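Local coordinates for high-potential iron-sulfur protein (Rhodoferax fermentans, PDB 1HLQ), which carries electrons through a high-potential [4Fe-4S] cluster in anaerobic electron transport, and is competent in photosynthetic transfer involving cytochrome bc1 and a membrane-bound tetraheme cytochrome c, at residues Q36-A42 and G66-A72; N11-Y17 and P55-G59. All coordinates share one frame; numbering follows the deposited sequence. Where two conformers were deposited one is given.

Interaction 1 of 2, residues Q36-A42 and G66-A72. With SF4 (iron/sulfur cluster), chain G.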
loop_
_atom_site.group_PDB
_atom_site.type_symbol
_atom_site.label_atom_id
_atom_site.label_comp_id
_atom_site.label_asym_id
_atom_site.label_seq_id
_atom_site.Cartn_x
_atom_site.Cartn_y
_atom_site.Cartn_z
ATOM N N GLN A 36 -5.520 2.673 -19.149
ATOM C CA GLN A 36 -5.170 2.216 -17.817
ATOM C C GLN A 36 -6.423 2.293 -16.933
ATOM O O GLN A 36 -6.962 3.351 -16.704
ATOM C CB GLN A 36 -4.064 3.081 -17.215
ATOM C CG GLN A 36 -2.806 3.131 -18.059
ATOM C CD GLN A 36 -1.740 4.026 -17.460
ATOM O OE1 GLN A 36 -1.867 4.609 -16.394
ATOM N NE2 GLN A 36 -0.625 4.186 -18.172
ATOM N N SER A 37 -6.800 1.148 -16.392
ATOM C CA SER A 37 -7.887 1.113 -15.418
ATOM C C SER A 37 -7.623 -0.072 -14.506
ATOM O O SER A 37 -6.825 -0.950 -14.806
ATOM C CB SER A 37 -9.269 1.044 -16.065
ATOM O OG SER A 37 -9.338 -0.159 -16.809
ATOM N N CYS A 38 -8.388 -0.185 -13.420
ATOM C CA CYS A 38 -8.222 -1.349 -12.544
ATOM C C CYS A 38 -8.447 -2.632 -13.326
ATOM O O CYS A 38 -7.726 -3.607 -13.139
ATOM C CB CYS A 38 -9.161 -1.256 -11.349
ATOM S SG CYS A 38 -8.946 0.231 -10.345
ATOM N N SER A 39 -9.392 -2.615 -14.260
ATOM C CA SER A 39 -9.668 -3.811 -15.055
ATOM C C SER A 39 -8.458 -4.256 -15.868
ATOM O O SER A 39 -8.391 -5.432 -16.219
ATOM C CB SER A 39 -10.856 -3.581 -15.979
ATOM O OG SER A 39 -10.590 -2.520 -16.861
ATOM N N THR A 40 -7.542 -3.352 -16.215
ATOM C CA THR A 40 -6.358 -3.725 -16.982
ATOM C C THR A 40 -5.096 -3.728 -16.139
ATOM O O THR A 40 -3.980 -3.850 -16.673
ATOM C CB THR A 40 -6.134 -2.802 -18.197
ATOM O OG1 THR A 40 -5.862 -1.453 -17.782
ATOM C CG2 THR A 40 -7.346 -2.827 -19.122
ATOM N N CYS A 41 -5.233 -3.657 -14.825
ATOM C CA CYS A 41 -4.124 -3.615 -13.884
ATOM C C CYS A 41 -3.745 -4.996 -13.375
ATOM O O CYS A 41 -4.611 -5.803 -13.030
ATOM C CB CYS A 41 -4.515 -2.720 -12.690
ATOM S SG CYS A 41 -3.246 -2.543 -11.428
ATOM N N ALA A 42 -2.447 -5.251 -13.234
ATOM C CA ALA A 42 -1.975 -6.540 -12.739
ATOM C C ALA A 42 -2.363 -6.804 -11.298
ATOM O O ALA A 42 -2.364 -7.950 -10.824
ATOM C CB ALA A 42 -0.462 -6.622 -12.903
ATOM N N GLY A 66 -11.937 2.290 -12.602
ATOM C CA GLY A 66 -11.103 3.192 -11.859
ATOM C C GLY A 66 -9.624 3.163 -12.199
ATOM O O GLY A 66 -9.197 2.518 -13.145
ATOM N N TRP A 67 -8.824 3.881 -11.416
ATOM C CA TRP A 67 -7.394 4.008 -11.653
ATOM C C TRP A 67 -6.713 4.592 -10.423
ATOM O O TRP A 67 -7.291 5.362 -9.673
ATOM C CB TRP A 67 -7.178 5.008 -12.814
ATOM C CG TRP A 67 -5.748 5.224 -13.207
ATOM C CD1 TRP A 67 -5.041 4.510 -14.126
ATOM C CD2 TRP A 67 -4.854 6.220 -12.711
ATOM N NE1 TRP A 67 -3.748 4.977 -14.230
ATOM C CE2 TRP A 67 -3.611 6.037 -13.367
ATOM C CE3 TRP A 67 -4.963 7.254 -11.774
ATOM C CZ2 TRP A 67 -2.503 6.840 -13.110
ATOM C CZ3 TRP A 67 -3.858 8.046 -11.516
ATOM C CH2 TRP A 67 -2.652 7.840 -12.188
ATOM N N CYS A 68 -5.450 4.214 -10.257
ATOM C CA CYS A 68 -4.606 4.858 -9.259
ATOM C C CYS A 68 -3.182 4.871 -9.817
ATOM O O CYS A 68 -2.888 4.241 -10.833
ATOM C CB CYS A 68 -4.671 4.285 -7.859
ATOM S SG CYS A 68 -3.539 2.901 -7.598
ATOM N N SER A 69 -2.322 5.632 -9.141
ATOM C CA SER A 69 -0.964 5.852 -9.640
ATOM C C SER A 69 -0.125 4.599 -9.674
ATOM O O SER A 69 0.904 4.582 -10.366
ATOM C CB SER A 69 -0.340 6.887 -8.685
ATOM O OG SER A 69 0.965 7.263 -9.049
ATOM N N ALA A 70 -0.480 3.546 -8.956
ATOM C CA ALA A 70 0.202 2.279 -8.967
ATOM C C ALA A 70 -0.208 1.383 -10.125
ATOM O O ALA A 70 0.234 0.227 -10.182
ATOM C CB ALA A 70 -0.026 1.538 -7.645
ATOM N N TRP A 71 -1.087 1.875 -11.024
ATOM C CA TRP A 71 -1.528 1.041 -12.132
ATOM C C TRP A 71 -0.370 0.257 -12.730
ATOM O O TRP A 71 0.615 0.890 -13.126
ATOM C CB TRP A 71 -2.233 1.879 -13.201
ATOM C CG TRP A 71 -2.708 1.012 -14.324
ATOM C CD1 TRP A 71 -3.903 0.363 -14.394
ATOM C CD2 TRP A 71 -1.999 0.699 -15.528
ATOM N NE1 TRP A 71 -3.985 -0.370 -15.547
ATOM C CE2 TRP A 71 -2.829 -0.167 -16.275
ATOM C CE3 TRP A 71 -0.748 1.063 -16.043
ATOM C CZ2 TRP A 71 -2.460 -0.689 -17.507
ATOM C CZ3 TRP A 71 -0.397 0.545 -17.272
ATOM C CH2 TRP A 71 -1.244 -0.307 -17.985
ATOM N N ALA A 72 -0.512 -1.055 -12.763
ATOM C CA ALA A 72 0.589 -1.926 -13.139
ATOM C C ALA A 72 0.288 -2.689 -14.410
ATOM O O ALA A 72 -0.623 -3.504 -14.422
ATOM C CB ALA A 72 0.868 -2.848 -11.956
HETATM FE FE1 SF4 G . -6.845 -0.058 -9.502
HETATM FE FE2 SF4 G . -4.389 -1.217 -9.894
HETATM FE FE3 SF4 G . -5.510 -1.172 -7.434
HETATM FE FE4 SF4 G . -4.613 1.117 -8.558
HETATM S S1 SF4 G . -3.297 -0.695 -8.007
HETATM S S2 SF4 G . -6.662 0.865 -7.469
HETATM S S3 SF4 G . -5.092 0.801 -10.787
HETATM S S4 SF4 G . -6.375 -2.299 -9.215
#

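Interaction 2 of 2, residues N11-Y17 and P55-G59. With SF4 (iron/sulfur cluster), chain G.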
loop_
_atom_site.group_PDB
_atom_site.type_symbol
_atom_site.label_atom_id
_atom_site.label_comp_id
_atom_site.label_asym_id
_atom_site.label_seq_id
_atom_site.Cartn_x
_atom_site.Cartn_y
_atom_site.Cartn_z
ATOM N N ASN A 11 -5.570 6.771 1.953
ATOM C CA ASN A 11 -4.748 5.935 1.085
ATOM C C ASN A 11 -5.101 6.157 -0.379
ATOM O O ASN A 11 -4.224 6.096 -1.239
ATOM C CB ASN A 11 -4.770 4.481 1.500
ATOM C CG ASN A 11 -6.102 3.794 1.578
ATOM O OD1 ASN A 11 -7.142 4.381 1.260
ATOM N ND2 ASN A 11 -6.095 2.548 2.034
ATOM N N ALA A 12 -6.368 6.447 -0.650
ATOM C CA ALA A 12 -6.787 6.745 -2.021
ATOM C C ALA A 12 -6.144 8.047 -2.485
ATOM O O ALA A 12 -5.555 8.129 -3.578
ATOM C CB ALA A 12 -8.307 6.844 -2.061
ATOM N N LYS A 13 -6.209 9.106 -1.677
ATOM C CA LYS A 13 -5.629 10.391 -2.036
ATOM C C LYS A 13 -4.118 10.268 -2.273
ATOM O O LYS A 13 -3.541 10.854 -3.196
ATOM C CB LYS A 13 -5.888 11.471 -0.986
ATOM C CG LYS A 13 -7.347 11.907 -0.895
ATOM C CD LYS A 13 -7.448 13.088 0.070
ATOM C CE LYS A 13 -8.830 13.705 0.081
ATOM N NZ LYS A 13 -9.016 14.632 1.234
ATOM N N SER A 14 -3.438 9.449 -1.479
ATOM C CA SER A 14 -1.993 9.252 -1.634
ATOM C C SER A 14 -1.647 8.664 -2.998
ATOM O O SER A 14 -0.546 8.926 -3.494
ATOM C CB SER A 14 -1.504 8.360 -0.495
ATOM O OG SER A 14 -0.088 8.280 -0.482
ATOM N N LEU A 15 -2.541 7.872 -3.572
ATOM C CA LEU A 15 -2.315 7.235 -4.855
ATOM C C LEU A 15 -3.093 7.862 -5.999
ATOM O O LEU A 15 -3.144 7.324 -7.113
ATOM C CB LEU A 15 -2.675 5.745 -4.761
ATOM C CG LEU A 15 -1.754 4.893 -3.882
ATOM C CD1 LEU A 15 -2.347 3.537 -3.593
ATOM C CD2 LEU A 15 -0.401 4.739 -4.570
ATOM N N GLY A 16 -3.742 9.001 -5.767
ATOM C CA GLY A 16 -4.550 9.648 -6.797
ATOM C C GLY A 16 -5.666 8.755 -7.309
ATOM O O GLY A 16 -6.049 8.824 -8.477
ATOM N N TYR A 17 -6.207 7.872 -6.460
ATOM C CA TYR A 17 -7.249 6.966 -6.911
ATOM C C TYR A 17 -8.515 7.705 -7.331
ATOM O O TYR A 17 -9.002 8.604 -6.653
ATOM C CB TYR A 17 -7.628 5.989 -5.782
ATOM C CG TYR A 17 -8.827 5.128 -6.126
ATOM C CD1 TYR A 17 -8.726 3.965 -6.867
ATOM C CD2 TYR A 17 -10.095 5.487 -5.669
ATOM C CE1 TYR A 17 -9.850 3.230 -7.208
ATOM C CE2 TYR A 17 -11.226 4.762 -5.988
ATOM C CZ TYR A 17 -11.092 3.611 -6.735
ATOM O OH TYR A 17 -12.196 2.853 -7.065
ATOM N N PRO A 55 -4.984 -5.101 -3.616
ATOM C CA PRO A 55 -4.128 -5.273 -2.451
ATOM C C PRO A 55 -3.753 -4.005 -1.744
ATOM O O PRO A 55 -3.368 -3.997 -0.565
ATOM C CB PRO A 55 -2.918 -6.037 -2.983
ATOM C CG PRO A 55 -2.907 -5.731 -4.441
ATOM C CD PRO A 55 -4.370 -5.665 -4.840
ATOM N N LEU A 56 -3.823 -2.836 -2.391
ATOM C CA LEU A 56 -3.473 -1.570 -1.818
ATOM C C LEU A 56 -4.604 -0.971 -0.991
ATOM O O LEU A 56 -4.362 0.066 -0.397
ATOM C CB LEU A 56 -3.056 -0.559 -2.908
ATOM C CG LEU A 56 -1.902 -1.099 -3.780
ATOM C CD1 LEU A 56 -1.526 -0.085 -4.851
ATOM C CD2 LEU A 56 -0.691 -1.471 -2.942
ATOM N N PHE A 57 -5.802 -1.558 -1.104
ATOM C CA PHE A 57 -6.979 -1.004 -0.432
ATOM C C PHE A 57 -7.702 -2.038 0.419
ATOM O O PHE A 57 -8.695 -2.661 0.062
ATOM C CB PHE A 57 -7.931 -0.413 -1.503
ATOM C CG PHE A 57 -7.326 0.798 -2.164
ATOM C CD1 PHE A 57 -6.736 0.706 -3.429
ATOM C CD2 PHE A 57 -7.301 2.022 -1.522
ATOM C CE1 PHE A 57 -6.143 1.824 -3.984
ATOM C CE2 PHE A 57 -6.735 3.150 -2.076
ATOM C CZ PHE A 57 -6.138 3.036 -3.338
ATOM N N ALA A 58 -7.197 -2.233 1.637
ATOM C CA ALA A 58 -7.738 -3.189 2.584
ATOM C C ALA A 58 -9.155 -2.844 3.033
ATOM O O ALA A 58 -9.515 -1.694 3.211
ATOM C CB ALA A 58 -6.845 -3.256 3.824
ATOM N N GLY A 59 -9.958 -3.883 3.142
ATOM C CA GLY A 59 -11.311 -3.866 3.644
ATOM C C GLY A 59 -12.372 -3.332 2.716
ATOM O O GLY A 59 -13.545 -3.256 3.035
HETATM FE FE1 SF4 G . -6.845 -0.058 -9.502
HETATM FE FE2 SF4 G . -4.389 -1.217 -9.894
HETATM FE FE3 SF4 G . -5.510 -1.172 -7.434
HETATM FE FE4 SF4 G . -4.613 1.117 -8.558
HETATM S S1 SF4 G . -3.297 -0.695 -8.007
HETATM S S2 SF4 G . -6.662 0.865 -7.469
HETATM S S3 SF4 G . -5.092 0.801 -10.787
HETATM S S4 SF4 G . -6.375 -2.299 -9.215
HETATM O O HOH W 1 -8.482 0.761 2.136
#

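Interaction 1 of 2, residues Q36-A42 and G66-A72
Gln-36 meets two indoles, each in a different way. Its amide is stacked flat on one face of Trp-71, the planes 1° apart, with CG 3.4 Å from the centroid of the six-membered ring in a CH-pi contact. The chain is extended beyond CG (chi2 178°), which carries the amide along that face to Trp-67; alongside this second indole it is nearly coplanar, and OE1 takes the Trp-67 NE1 hydrogen on an in-plane lone pair at 2.9 Å. At the edge of Trp-71, NE1 hydrogen-bonds to Thr-40 OG1 at 3.1 Å and weakly to Ser-37 O; OG1 also accepts from Ser-37 N and is hydrogen-bonded to Asp-35 O. Cys-41 SG, 2.3 Å from iron FE2, accepts an almost straight bond from Ala-72 N (166°), which probably tempers the thiolate charge. Cys-38 and Cys-68 bind irons FE1 and FE4, so three of the four cysteine ligands of the HiPIP cluster come from this contact; Cys-54 is the fourth. An alanine in place of Trp-71 would probably leave the Gln-36 amide without its stacking surface and Thr-40 OG1 without the indole N-H. Both segments lie in loops, 36-42 between helix 10-14 and strand 51-52, with a short 3-10 turn at 38-39, the other after strand 62-63.

Interaction 2 of 2, residues N11-Y17 and P55-G59
With chi1 at -68°, CG of Phe-57 stands anti to its carbonyl carbon and the ring reaches across to segment 11-17, while Tyr-17, its CG anti to the backbone N (173°), swings its own ring in beside the cluster. The two rings meet obliquely, planes at 53°, and both approach the same sulfide: Phe-57 CE1 lies 3.7 Å from S2 of the cluster, and Tyr-17 CD1 is almost as near. The far rim of the Phe-57 ring is received by the helix. Ala-12 CA sits at its edge, 3.6 Å from Phe-57 CE2, and Asn-11 OD1 comes up to the same edge with its amide turned steeply against the ring. The Leu-15 and Phe-57 side chains run past each other in opposite directions, with Leu-15 CD1 3.8 Å from Phe-57 CZ; the same methyl also meets Leu-56 CD1, the two leucine chains crossing at about a right angle. Leu-56 CD1 in turn lies 3.7 Å from S1 of the cluster. Segment 11-17 carries helix 10-14 to its end, where a Schellman motif closes it: Tyr-17 N hydrogen-bonds to Ala-12 O and Gly-16 N to Lys-13 O, and Gly-16 takes the positive phi of the C-prime position. Past Gly-16 the chain turns, and Tyr-17 enters the HiPIP cluster pocket; Leu-15 packs on Leu-56 and Phe-57, two pocket residues. No direct hydrogen bond joins the segments; a water instead bridges them, accepting from Asn-11 ND2 at 3.0 Å and donating to Ala-58 O at 2.9 Å. The Tyr-17 hydroxyl is hydrogen-bonded to Val-63 N of strand 62-63, whose Val-62 packs against both rings. Leu-15 touches Ala-72 and Leu-56 touches Leu-43, both of the second subunit.

The centres of interactions 1 and 2 are about 12 Å apart, and both reach the same [4Fe-4S] cluster. Their segments alternate along the chain, in the order 11-17, 36-42, 55-59, 66-72, so the two loop closures cross within one small domain. They also touch directly: Ser-69 N probably hydrogen-bonds to Leu-15 O, and Ala-70 CB packs on Leu-56 CD1. Interaction 1 supplies three cysteine ligands; interaction 2 adds apolar side chains beside the sulfides. With little helix or strand in the chain, the cluster is a common centre around which these loops pack, and both contacts also touch the second subunit.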